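Local coordinates for xylulose kinase (PDB 3I8B), which probably phosphorylates D-xylulose at the expense of ATP, giving D-xylulose 5-phosphate, as a member of the FGGY family of carbohydrate kinases, at residues S13-V19 / R31-H37; R4-A8 / R20-A24; N275-L280 / D319-L325. The contacts are given in a common frame with arbitrary orientation. Residues are numbered along the deposited sequence.

Interaction 1 (S13-V19 / R31-H37); sequences STQSCKV and RFGQAKH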
loop_
_atom_site.group_PDB
_atom_site.type_symbol
_atom_site.label_atom_id
_atom_site.label_comp_id
_atom_site.label_asym_id
_atom_site.label_seq_id
_atom_site.Cartn_x
_atom_site.Cartn_y
_atom_site.Cartn_z
ATOM N N SER A 13 2.628 -5.318 10.195
ATOM C CA SER A 13 2.947 -3.996 9.671
ATOM C C SER A 13 4.374 -3.641 10.057
ATOM O O SER A 13 5.031 -4.393 10.769
ATOM C CB SER A 13 1.992 -2.950 10.251
ATOM O OG SER A 13 2.191 -2.815 11.664
ATOM N N THR A 14 4.866 -2.496 9.588
ATOM C CA THR A 14 6.202 -2.076 9.967
ATOM C C THR A 14 6.348 -2.092 11.490
ATOM O O THR A 14 7.323 -2.624 12.034
ATOM C CB THR A 14 6.521 -0.694 9.381
ATOM O OG1 THR A 14 6.314 -0.736 7.960
ATOM C CG2 THR A 14 7.961 -0.308 9.674
ATOM N N GLN A 15 5.351 -1.554 12.184
ATOM C CA GLN A 15 5.494 -1.307 13.613
ATOM C C GLN A 15 5.183 -2.472 14.537
ATOM O O GLN A 15 5.771 -2.566 15.622
ATOM C CB GLN A 15 4.703 -0.066 14.023
ATOM C CG GLN A 15 5.407 1.210 13.604
ATOM C CD GLN A 15 4.505 2.425 13.678
ATOM O OE1 GLN A 15 4.767 3.362 14.437
ATOM N NE2 GLN A 15 3.435 2.418 12.889
ATOM N N SER A 16 4.298 -3.368 14.103
ATOM C CA SER A 16 3.833 -4.430 14.978
ATOM C C SER A 16 3.131 -5.572 14.233
ATOM O O SER A 16 2.848 -5.482 13.036
ATOM C CB SER A 16 2.856 -3.852 16.009
ATOM O OG SER A 16 1.616 -3.518 15.397
ATOM N N CYS A 17 2.848 -6.640 14.975
ATOM C CA CYS A 17 2.022 -7.719 14.482
ATOM C C CYS A 17 0.702 -7.751 15.263
ATOM O O CYS A 17 0.699 -7.703 16.483
ATOM C CB CYS A 17 2.745 -9.051 14.628
ATOM S SG CYS A 17 2.025 -10.361 13.598
ATOM N N LYS A 18 -0.413 -7.835 14.555
ATOM C CA LYS A 18 -1.714 -7.977 15.211
ATOM C C LYS A 18 -2.342 -9.286 14.775
ATOM O O LYS A 18 -2.189 -9.689 13.620
ATOM C CB LYS A 18 -2.626 -6.810 14.856
ATOM C CG LYS A 18 -2.164 -5.493 15.469
ATOM C CD LYS A 18 -2.800 -4.321 14.774
ATOM C CE LYS A 18 -2.395 -3.017 15.446
ATOM N NZ LYS A 18 -2.766 -1.893 14.547
ATOM N N VAL A 19 -3.031 -9.955 15.699
ATOM C CA VAL A 19 -3.745 -11.192 15.375
ATOM C C VAL A 19 -5.206 -11.072 15.795
ATOM O O VAL A 19 -5.515 -10.926 16.978
ATOM C CB VAL A 19 -3.122 -12.422 16.060
ATOM C CG1 VAL A 19 -3.971 -13.657 15.785
ATOM C CG2 VAL A 19 -1.687 -12.651 15.579
ATOM N N ARG A 31 -11.115 -12.913 19.702
ATOM C CA ARG A 31 -9.926 -12.626 20.516
ATOM C C ARG A 31 -8.965 -11.738 19.728
ATOM O O ARG A 31 -9.054 -11.652 18.502
ATOM C CB ARG A 31 -9.216 -13.910 20.939
ATOM C CG ARG A 31 -10.165 -14.988 21.453
ATOM C CD ARG A 31 -9.424 -16.175 22.065
ATOM N NE ARG A 31 -8.724 -16.985 21.068
ATOM C CZ ARG A 31 -9.243 -18.041 20.436
ATOM N NH1 ARG A 31 -10.496 -18.438 20.667
ATOM N NH2 ARG A 31 -8.502 -18.700 19.556
ATOM N N PHE A 32 -8.047 -11.085 20.430
ATOM C CA PHE A 32 -7.088 -10.174 19.787
ATOM C C PHE A 32 -5.767 -10.192 20.533
ATOM O O PHE A 32 -5.730 -10.450 21.742
ATOM C CB PHE A 32 -7.656 -8.760 19.750
ATOM C CG PHE A 32 -6.808 -7.772 18.974
ATOM C CD1 PHE A 32 -5.915 -6.934 19.631
ATOM C CD2 PHE A 32 -6.953 -7.643 17.605
ATOM C CE1 PHE A 32 -5.146 -6.016 18.923
ATOM C CE2 PHE A 32 -6.194 -6.726 16.888
ATOM C CZ PHE A 32 -5.292 -5.912 17.550
ATOM N N GLY A 33 -4.681 -9.930 19.811
ATOM C CA GLY A 33 -3.354 -9.896 20.405
ATOM C C GLY A 33 -2.409 -9.104 19.517
ATOM O O GLY A 33 -2.629 -8.985 18.308
ATOM N N GLN A 34 -1.353 -8.557 20.112
ATOM C CA GLN A 34 -0.490 -7.627 19.393
ATOM C C GLN A 34 0.895 -7.604 20.036
ATOM O O GLN A 34 1.025 -7.749 21.259
ATOM C CB GLN A 34 -1.120 -6.221 19.403
ATOM C CG GLN A 34 -0.241 -5.107 18.817
ATOM C CD GLN A 34 -0.924 -3.741 18.825
ATOM O OE1 GLN A 34 -0.260 -2.704 18.871
ATOM N NE2 GLN A 34 -2.248 -3.739 18.770
ATOM N N ALA A 35 1.926 -7.437 19.211
ATOM C CA ALA A 35 3.298 -7.340 19.698
ATOM C C ALA A 35 4.090 -6.393 18.811
ATOM O O ALA A 35 3.754 -6.218 17.642
ATOM C CB ALA A 35 3.952 -8.705 19.728
ATOM N N LYS A 36 5.143 -5.799 19.369
ATOM C CA LYS A 36 5.911 -4.754 18.692
ATOM C C LYS A 36 7.036 -5.291 17.830
ATOM O O LYS A 36 7.673 -6.283 18.175
ATOM C CB LYS A 36 6.531 -3.796 19.723
ATOM C CG LYS A 36 5.540 -2.959 20.493
ATOM C CD LYS A 36 5.091 -1.754 19.683
ATOM C CE LYS A 36 4.477 -0.692 20.589
ATOM N NZ LYS A 36 4.282 0.591 19.862
ATOM N N HIS A 37 7.288 -4.605 16.718
ATOM C CA HIS A 37 8.499 -4.798 15.924
ATOM C C HIS A 37 9.525 -3.739 16.318
ATOM O O HIS A 37 9.149 -2.654 16.755
ATOM C CB HIS A 37 8.198 -4.652 14.425
ATOM C CG HIS A 37 7.350 -5.745 13.863
ATOM N ND1 HIS A 37 6.589 -5.592 12.722
ATOM C CD2 HIS A 37 7.130 -7.018 14.289
ATOM C CE1 HIS A 37 5.946 -6.717 12.468
ATOM N NE2 HIS A 37 6.266 -7.600 13.403
HETATM O O HOH W 1 4.625 1.922 16.779
#
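Strands 16-19 and 31-36 run antiparallel, their axes 4.7 Å apart at closest approach, and their backbones satisfy each other in pairs. Cys-17 N gives to Ala-35 O (2.8 Å) and Ala-35 N returns to Cys-17 O (3.0 Å); two residues along, Val-19 N reaches Gly-33 O at 2.8 Å and Gly-33 N reaches Val-19 O at 3.1 Å. Beyond the strand end the pairing goes on through His-37, whose N donates to Gln-15 O (2.8 Å). The ring works too: His-37 ND1 donates to Thr-14 O at 3.1 Å and, weakly, to Ser-13 O at 2.8 Å. The turn itself is held by the backbone bond Ser-13 N to Ser-16 O (2.9 Å) and by an ST motif, Ser-16 N to Ser-13 OG at 3.3 Å. On the face carrying Ser-16, Lys-18 and Gln-34, Lys-18 CG lies 3.8 Å from Phe-32 CZ. The Lys-18 amine finds a salt bridge with Glu-459. Cys-17, Val-19 and His-37 touch helix 46-58 instead. Because ND1 is the donor here, it carries a proton, and one histidine side chain serves two carbonyls of the turn that follows Asp-11, a residue predicted to matter for activity.

Interaction 2 (R4-A8 / R20-A24); sequences RTLVA and RVTDA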
loop_
_atom_site.group_PDB
_atom_site.type_symbol
_atom_site.label_atom_id
_atom_site.label_comp_id
_atom_site.label_asym_id
_atom_site.label_seq_id
_atom_site.Cartn_x
_atom_site.Cartn_y
_atom_site.Cartn_z
ATOM N N ARG A 4 -18.366 -23.339 16.814
ATOM C CA ARG A 4 -18.305 -22.062 16.112
ATOM C C ARG A 4 -17.040 -21.928 15.246
ATOM O O ARG A 4 -15.921 -22.131 15.718
ATOM C CB ARG A 4 -18.385 -20.888 17.081
ATOM C CG ARG A 4 -17.686 -19.666 16.516
ATOM C CD ARG A 4 -18.339 -18.386 16.915
ATOM N NE ARG A 4 -17.818 -17.911 18.177
ATOM C CZ ARG A 4 -17.847 -16.639 18.557
ATOM N NH1 ARG A 4 -18.363 -15.715 17.753
ATOM N NH2 ARG A 4 -17.354 -16.296 19.738
ATOM N N THR A 5 -17.244 -21.570 13.986
ATOM C CA THR A 5 -16.155 -21.479 13.015
ATOM C C THR A 5 -15.426 -20.138 13.117
ATOM O O THR A 5 -16.036 -19.079 13.027
ATOM C CB THR A 5 -16.677 -21.682 11.597
ATOM O OG1 THR A 5 -17.485 -22.861 11.576
ATOM C CG2 THR A 5 -15.507 -21.861 10.589
ATOM N N LEU A 6 -14.116 -20.210 13.322
ATOM C CA LEU A 6 -13.292 -19.034 13.526
ATOM C C LEU A 6 -12.249 -18.955 12.414
ATOM O O LEU A 6 -11.800 -19.983 11.907
ATOM C CB LEU A 6 -12.572 -19.137 14.872
ATOM C CG LEU A 6 -13.416 -19.101 16.154
ATOM C CD1 LEU A 6 -12.511 -19.224 17.388
ATOM C CD2 LEU A 6 -14.240 -17.809 16.216
ATOM N N VAL A 7 -11.885 -17.735 12.041
ATOM C CA VAL A 7 -10.723 -17.488 11.197
ATOM C C VAL A 7 -9.807 -16.510 11.933
ATOM O O VAL A 7 -10.158 -15.976 13.003
ATOM C CB VAL A 7 -11.089 -16.906 9.796
ATOM C CG1 VAL A 7 -11.910 -17.904 8.981
ATOM C CG2 VAL A 7 -11.824 -15.598 9.937
ATOM N N ALA A 8 -8.631 -16.272 11.365
ATOM C CA ALA A 8 -7.695 -15.339 11.974
ATOM C C ALA A 8 -7.134 -14.441 10.893
ATOM O O ALA A 8 -6.693 -14.915 9.843
ATOM C CB ALA A 8 -6.587 -16.082 12.683
ATOM N N ARG A 20 -6.108 -11.110 14.826
ATOM C CA ARG A 20 -7.520 -10.964 15.122
ATOM C C ARG A 20 -8.300 -12.262 14.879
ATOM O O ARG A 20 -8.713 -12.573 13.756
ATOM C CB ARG A 20 -8.112 -9.827 14.307
ATOM C CG ARG A 20 -9.482 -9.355 14.786
ATOM C CD ARG A 20 -10.029 -8.418 13.737
ATOM N NE ARG A 20 -11.209 -7.650 14.117
ATOM C CZ ARG A 20 -12.464 -8.053 13.936
ATOM N NH1 ARG A 20 -12.715 -9.256 13.433
ATOM N NH2 ARG A 20 -13.469 -7.256 14.274
ATOM N N VAL A 21 -8.505 -13.026 15.940
ATOM C CA VAL A 21 -9.335 -14.216 15.826
ATOM C C VAL A 21 -10.779 -13.755 15.643
ATOM O O VAL A 21 -11.310 -12.980 16.454
ATOM C CB VAL A 21 -9.179 -15.125 17.047
ATOM C CG1 VAL A 21 -10.050 -16.373 16.897
ATOM C CG2 VAL A 21 -7.707 -15.496 17.247
ATOM N N THR A 22 -11.423 -14.193 14.571
ATOM C CA THR A 22 -12.726 -13.618 14.274
ATOM C C THR A 22 -13.762 -14.631 13.808
ATOM O O THR A 22 -13.428 -15.682 13.255
ATOM C CB THR A 22 -12.626 -12.370 13.309
ATOM O OG1 THR A 22 -13.322 -12.585 12.080
ATOM C CG2 THR A 22 -11.214 -12.001 13.031
ATOM N N ASP A 23 -15.027 -14.297 14.047
ATOM C CA ASP A 23 -16.146 -15.144 13.647
ATOM C C ASP A 23 -16.272 -15.162 12.127
ATOM O O ASP A 23 -16.433 -14.115 11.497
ATOM C CB ASP A 23 -17.424 -14.616 14.290
ATOM C CG ASP A 23 -18.614 -15.516 14.049
ATOM O OD1 ASP A 23 -19.101 -15.567 12.906
ATOM O OD2 ASP A 23 -19.057 -16.167 15.009
ATOM N N ALA A 24 -16.181 -16.348 11.533
ATOM C CA ALA A 24 -16.161 -16.468 10.078
ATOM C C ALA A 24 -17.465 -15.967 9.460
ATOM O O ALA A 24 -17.497 -15.395 8.364
ATOM C CB ALA A 24 -15.916 -17.906 9.678
HETATM O O HOH W 2 -18.714 -18.688 12.410
#
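This is an antiparallel pairing at the open end of the first beta hairpin, where the start of strand 6-12 meets the end of strand 16-23. Val-7 and Thr-22 form its hydrogen-bonded pair, with Val-7 N to Thr-22 O at 2.8 Å and Thr-22 N to Val-7 O at 2.7 Å. One more backbone bond, Ala-24 N to Thr-5 O at 3.1 Å, carries the pairing just past the strands. Between and beside these come the non-hydrogen-bonded pairs Leu-6 with Asp-23 and Ala-8 with Val-21. The short strand segments meet at 148°, well off strict antiparallel. Side chains part to the two faces: Val-7 and Thr-22 lie under helix 460-474, both touching Ala-466, while on the other side Leu-6 CD1 packs on Val-21 CG1 at 3.8 Å and Leu-62 rests against Ala-8 and Val-21. At the open end of the hairpin, Arg-4 NH1 makes a salt bridge to Asp-23 OD2 (2.9 Å). The other carboxylate oxygen, OD1, accepts from Thr-26 N and from a water that also donates to Thr-5 O. With strand 29-36 beyond strand 16-23 and the parallel strand 65-72 beyond strand 6-12, the sheet order is 3-2-1-4-5, the arrangement of the ribonuclease H-like fold shared by the actin-like ATPase superfamily.

Interaction 3 (N275-L280 / D319-L325); sequences NAMASL and DCTGHYL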
loop_
_atom_site.group_PDB
_atom_site.type_symbol
_atom_site.label_atom_id
_atom_site.label_comp_id
_atom_site.label_asym_id
_atom_site.label_seq_id
_atom_site.Cartn_x
_atom_site.Cartn_y
_atom_site.Cartn_z
ATOM N N ASN A 275 -2.504 -2.015 1.992
ATOM C CA ASN A 275 -3.518 -1.169 1.362
ATOM C C ASN A 275 -4.729 -1.941 0.825
ATOM O O ASN A 275 -5.874 -1.568 1.097
ATOM C CB ASN A 275 -2.898 -0.312 0.268
ATOM C CG ASN A 275 -2.000 0.770 0.826
ATOM O OD1 ASN A 275 -0.811 0.843 0.500
ATOM N ND2 ASN A 275 -2.556 1.595 1.708
ATOM N N ALA A 276 -4.481 -3.000 0.055
ATOM C CA ALA A 276 -5.556 -3.833 -0.481
ATOM C C ALA A 276 -6.304 -4.641 0.589
ATOM O O ALA A 276 -7.505 -4.918 0.463
ATOM C CB ALA A 276 -5.023 -4.778 -1.556
HETATM N N MSE A 277 -5.590 -5.057 1.623
HETATM C CA MSE A 277 -6.240 -5.839 2.657
HETATM C C MSE A 277 -7.205 -4.917 3.412
HETATM O O MSE A 277 -8.355 -5.289 3.647
HETATM C CB MSE A 277 -5.214 -6.504 3.589
HETATM C CG MSE A 277 -4.401 -7.619 2.921
HETATM SE SE MSE A 277 -5.139 -9.472 3.163
HETATM C CE MSE A 277 -6.699 -9.318 1.975
ATOM N N ALA A 278 -6.749 -3.704 3.743
ATOM C CA ALA A 278 -7.603 -2.741 4.442
ATOM C C ALA A 278 -8.855 -2.483 3.621
ATOM O O ALA A 278 -9.947 -2.387 4.167
ATOM C CB ALA A 278 -6.862 -1.423 4.698
ATOM N N SER A 279 -8.681 -2.354 2.304
ATOM C CA SER A 279 -9.803 -2.091 1.408
ATOM C C SER A 279 -10.845 -3.219 1.456
ATOM O O SER A 279 -12.050 -2.965 1.487
ATOM C CB SER A 279 -9.314 -1.854 -0.019
ATOM O OG SER A 279 -8.338 -0.814 -0.036
ATOM N N LEU A 280 -10.366 -4.457 1.449
ATOM C CA LEU A 280 -11.242 -5.607 1.621
ATOM C C LEU A 280 -11.962 -5.507 2.979
ATOM O O LEU A 280 -13.162 -5.668 3.051
ATOM C CB LEU A 280 -10.450 -6.910 1.515
ATOM C CG LEU A 280 -11.255 -8.207 1.400
ATOM C CD1 LEU A 280 -12.058 -8.269 0.103
ATOM C CD2 LEU A 280 -10.336 -9.405 1.529
ATOM N N ASP A 319 -5.860 -5.186 -6.353
ATOM C CA ASP A 319 -6.558 -5.260 -5.074
ATOM C C ASP A 319 -6.704 -6.731 -4.674
ATOM O O ASP A 319 -6.076 -7.602 -5.281
ATOM C CB ASP A 319 -7.934 -4.587 -5.162
ATOM C CG ASP A 319 -9.015 -5.524 -5.683
ATOM O OD1 ASP A 319 -8.703 -6.481 -6.423
ATOM O OD2 ASP A 319 -10.194 -5.300 -5.351
ATOM N N CYS A 320 -7.545 -7.001 -3.677
ATOM C CA CYS A 320 -7.731 -8.377 -3.178
ATOM C C CYS A 320 -9.036 -9.042 -3.605
ATOM O O CYS A 320 -9.502 -9.981 -2.955
ATOM C CB CYS A 320 -7.617 -8.420 -1.654
ATOM S SG CYS A 320 -5.940 -8.126 -1.036
ATOM N N THR A 321 -9.624 -8.577 -4.702
ATOM C CA THR A 321 -10.864 -9.178 -5.189
ATOM C C THR A 321 -10.760 -9.585 -6.654
ATOM O O THR A 321 -11.771 -9.827 -7.320
ATOM C CB THR A 321 -12.066 -8.239 -5.008
ATOM O OG1 THR A 321 -11.942 -7.124 -5.897
ATOM C CG2 THR A 321 -12.132 -7.746 -3.590
ATOM N N GLY A 322 -9.530 -9.688 -7.139
ATOM C CA GLY A 322 -9.291 -9.999 -8.533
ATOM C C GLY A 322 -9.294 -8.761 -9.407
ATOM O O GLY A 322 -9.278 -8.859 -10.631
ATOM N N HIS A 323 -9.312 -7.591 -8.784
ATOM C CA HIS A 323 -9.373 -6.353 -9.550
ATOM C C HIS A 323 -8.153 -5.456 -9.353
ATOM O O HIS A 323 -7.045 -5.944 -9.126
ATOM C CB HIS A 323 -10.680 -5.615 -9.241
ATOM C CG HIS A 323 -11.892 -6.411 -9.602
ATOM N ND1 HIS A 323 -12.624 -7.120 -8.669
ATOM C CD2 HIS A 323 -12.482 -6.644 -10.798
ATOM C CE1 HIS A 323 -13.623 -7.736 -9.273
ATOM N NE2 HIS A 323 -13.558 -7.466 -10.567
ATOM N N TYR A 324 -8.358 -4.144 -9.422
ATOM C CA TYR A 324 -7.228 -3.224 -9.445
ATOM C C TYR A 324 -7.300 -2.115 -8.406
ATOM O O TYR A 324 -8.388 -1.671 -8.030
ATOM C CB TYR A 324 -7.012 -2.698 -10.868
ATOM C CG TYR A 324 -6.658 -3.841 -11.783
ATOM C CD1 TYR A 324 -5.333 -4.252 -11.932
ATOM C CD2 TYR A 324 -7.642 -4.548 -12.458
ATOM C CE1 TYR A 324 -5.001 -5.329 -12.735
ATOM C CE2 TYR A 324 -7.315 -5.635 -13.272
ATOM C CZ TYR A 324 -5.991 -6.019 -13.398
ATOM O OH TYR A 324 -5.647 -7.083 -14.201
ATOM N N LEU A 325 -6.118 -1.706 -7.946
ATOM C CA LEU A 325 -5.948 -0.714 -6.890
ATOM C C LEU A 325 -5.013 0.439 -7.314
ATOM O O LEU A 325 -3.848 0.504 -6.900
ATOM C CB LEU A 325 -5.399 -1.391 -5.627
ATOM C CG LEU A 325 -5.441 -0.567 -4.335
ATOM C CD1 LEU A 325 -6.841 -0.611 -3.766
ATOM C CD2 LEU A 325 -4.441 -1.099 -3.322
HETATM O O HOH W 3 -8.858 -5.272 -1.910
#
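The only polar link between helix segment 275-280 and segment 319-325 is a water, which donates to Ala-276 O and accepts from Cys-320 N, both at 2.8 Å. Ala-276 O also takes the ordinary helical bond from Leu-280 N, so the water adds to the helix hydrogen bonding without breaking it. Everything else that meets is largely apolar. Cys-320 points its sulfur at the helix: SG lies 3.5 Å from Ala-276 CB and 3.3 Å from CE of Met-277, modelled as selenomethionine. Leu-280 CD1 touches Thr-321 CG2 at 3.7 Å, and at the other end of the patch Leu-325 CD2 comes within 4.1 Å of Ala-276 CB. The turn that presents Cys-320 is organised from within. Asp-319 OD1 accepts from Thr-321 N (2.9 Å), an Asx turn, and from His-323 N (2.7 Å), while Thr-321 OG1 donates to Asp-319 OD2 at 2.6 Å. Gly-322 has a positive phi of 86°, where a CB would collide with the Thr-321 carbonyl. The helix begins at Asp-274, the predicted proton acceptor, and Asn-275 OD1 accepts a weak hydrogen bond from Gln-74 NE2, a residue predicted to bind substrate. The turn thus spends its polar groups largely on itself, and the helix beside the predicted active site is met by small and apolar side chains plus one bridging water.

In the fold
From the N terminus, segment 4-8 opens the chain's first strand, which is followed by 13-19, 20-24 and 31-37. Interaction 2 closes the hairpin of strands 6-12 and 16-23, and interaction 1 closes the next one, of strands 16-23 and 29-36. Their segments alternate, so the two contacts cross, sharing the middle strand; they touch through a probable hydrogen bond from Arg-31 N to Val-21 O. Together they build the antiparallel side of the five-stranded sheet. Interaction 3 comes much later, in series, and closes a longer loop of 38 residues. It touches neither of the others and ties the helix after edge strand 267-273 to the turn between strands 315-318 and 324-330 of the seven-stranded sheet.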